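Local coordinates for capsular polysaccharide biosynthesis protein (Vibrio cholerae, PDB 1XPJ), which is of unknown function but probably acts as a hydrolase of the haloacid dehalogenase-like family, perhaps in capsular polysaccharide biosynthesis, at the interface of chains A and B. Coordinates in Å, arbitrary orientation; residue numbers count along the deposited sequence, not the author numbering. Chains: chain A/B, hypothetical protein.

The interface of chains A and B. Residues chain A 101-102, 107, 115, 119; chain B 95-97.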
loop_
_atom_site.group_PDB
_atom_site.type_symbol
_atom_site.label_atom_id
_atom_site.label_comp_id
_atom_site.label_asym_id
_atom_site.label_seq_id
_atom_site.Cartn_x
_atom_site.Cartn_y
_atom_site.Cartn_z
ATOM N N ALA A 101 2.489 -21.420 5.173
ATOM C CA ALA A 101 1.294 -21.487 4.348
ATOM C C ALA A 101 0.645 -22.854 4.391
ATOM O O ALA A 101 1.327 -23.863 4.308
ATOM C CB ALA A 101 1.600 -21.105 2.942
ATOM N N VAL A 102 -0.678 -22.876 4.539
ATOM C CA VAL A 102 -1.446 -24.088 4.328
ATOM C C VAL A 102 -2.495 -23.904 3.244
ATOM O O VAL A 102 -3.047 -22.820 3.064
ATOM C CB VAL A 102 -2.120 -24.640 5.638
ATOM C CG1 VAL A 102 -1.082 -24.804 6.766
ATOM C CG2 VAL A 102 -3.317 -23.789 6.069
ATOM N N PHE A 107 -6.212 -27.013 5.878
ATOM C CA PHE A 107 -6.792 -26.215 6.955
ATOM C C PHE A 107 -8.112 -26.794 7.457
ATOM O O PHE A 107 -8.433 -26.700 8.644
ATOM C CB PHE A 107 -7.023 -24.778 6.459
ATOM C CG PHE A 107 -7.767 -23.881 7.438
ATOM C CD1 PHE A 107 -7.191 -23.511 8.655
ATOM C CD2 PHE A 107 -9.035 -23.381 7.120
ATOM C CE1 PHE A 107 -7.872 -22.654 9.557
ATOM C CE2 PHE A 107 -9.719 -22.518 8.010
ATOM C CZ PHE A 107 -9.138 -22.160 9.231
ATOM N N ILE A 115 -1.429 -28.603 12.350
ATOM C CA ILE A 115 -0.926 -27.503 11.525
ATOM C C ILE A 115 0.459 -27.095 12.033
ATOM O O ILE A 115 1.396 -26.902 11.247
ATOM C CB ILE A 115 -1.888 -26.273 11.542
ATOM C CG1 ILE A 115 -3.297 -26.632 11.058
ATOM C CG2 ILE A 115 -1.319 -25.117 10.725
ATOM C CD1 ILE A 115 -3.415 -26.913 9.580
ATOM N N PHE A 119 4.548 -27.063 10.168
ATOM C CA PHE A 119 5.455 -25.934 10.228
ATOM C C PHE A 119 6.765 -26.309 10.894
ATOM O O PHE A 119 7.829 -25.955 10.389
ATOM C CB PHE A 119 4.786 -24.764 10.971
ATOM C CG PHE A 119 3.552 -24.239 10.287
ATOM C CD1 PHE A 119 3.382 -24.393 8.910
ATOM C CD2 PHE A 119 2.549 -23.605 11.024
ATOM C CE1 PHE A 119 2.237 -23.914 8.267
ATOM C CE2 PHE A 119 1.402 -23.114 10.397
ATOM C CZ PHE A 119 1.244 -23.268 9.007
ATOM N N PHE B 95 -0.881 -17.850 10.655
ATOM C CA PHE B 95 -0.497 -18.413 9.365
ATOM C C PHE B 95 -1.396 -17.990 8.204
ATOM O O PHE B 95 -2.461 -17.356 8.385
ATOM C CB PHE B 95 -0.339 -19.950 9.407
ATOM C CG PHE B 95 -1.583 -20.706 9.838
ATOM C CD1 PHE B 95 -2.490 -21.174 8.897
ATOM C CD2 PHE B 95 -1.816 -20.985 11.181
ATOM C CE1 PHE B 95 -3.638 -21.882 9.286
ATOM C CE2 PHE B 95 -2.948 -21.698 11.593
ATOM C CZ PHE B 95 -3.856 -22.156 10.650
ATOM N N TYR B 96 -0.941 -18.376 7.016
ATOM C CA TYR B 96 -1.545 -17.987 5.761
ATOM C C TYR B 96 -2.323 -19.175 5.190
ATOM O O TYR B 96 -1.859 -20.317 5.302
ATOM C CB TYR B 96 -0.436 -17.523 4.823
ATOM C CG TYR B 96 0.363 -16.360 5.395
ATOM C CD1 TYR B 96 0.007 -15.041 5.120
ATOM C CD2 TYR B 96 1.463 -16.584 6.236
ATOM C CE1 TYR B 96 0.723 -13.975 5.661
ATOM C CE2 TYR B 96 2.176 -15.526 6.782
ATOM C CZ TYR B 96 1.800 -14.226 6.493
ATOM O OH TYR B 96 2.514 -13.170 7.024
ATOM N N ILE B 97 -3.516 -18.907 4.644
ATOM C CA ILE B 97 -4.334 -19.914 3.967
ATOM C C ILE B 97 -4.594 -19.449 2.536
ATOM O O ILE B 97 -5.052 -18.306 2.314
ATOM C CB ILE B 97 -5.691 -20.173 4.697
ATOM C CG1 ILE B 97 -5.463 -20.502 6.178
ATOM C CG2 ILE B 97 -6.469 -21.299 3.995
ATOM C CD1 ILE B 97 -6.679 -20.308 7.041
#
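The ring of B:Phe95 is inserted among A:Val102, A:Phe107, A:Ile115 and A:Phe119, in a two-fold symmetric interface between two copies of a haloacid dehalogenase-like protein. Burial supports its central place: 48 Å² of B:Phe95 is hidden by chain A, more than for any other residue of this patch. With CG set between the backbone N and the carbonyl carbon (chi1 59°), the benzyl group reaches towards the helices 104-109 and 112-120 of chain A. There A:Ile115 lays its gamma-methyl CG2 over one face of the ring, 4.0 Å from the centroid and displaced towards the rim, a CH-pi contact. The edge is met in plane by A:Phe107 CD1, which lies 4.0 Å from B:Phe95 CE1; the two side chains run at about a right angle. At the base of the benzyl group, A:Phe119 presents the edge of its own ring, its CZ 3.7 Å from B:Phe95 CB, with B:Phe95 CD2 in the plane of that ring. A:Val102 adds its CG2 methyl, 3.8 Å from B:Phe95 CE1, and the same methyl also touches B:Ile97 CG1.

A second CH-pi contact flanks this cluster. The terminal methyl CD1 of B:Ile97 sits almost centrally above A:Phe107, 3.5 Å from the ring centroid, and its similar distances to all six ring carbons confirm the face-on approach. The extended end of the isoleucine carries the methyl there.

At the polar rim, strand 101-102 of chain A pairs in parallel with strand 95-97 of chain B, A:Ala101 bridging to B:Tyr96 and A:Val102 to B:Ile97. A:Val102 N donates to B:Tyr96 O over 2.9 Å, nearly straight at the hydrogen (173°) and with the donor tilted 19° from the carbonyl plane. This pairing may belong to a biological dimer, though crystal packing could also produce it.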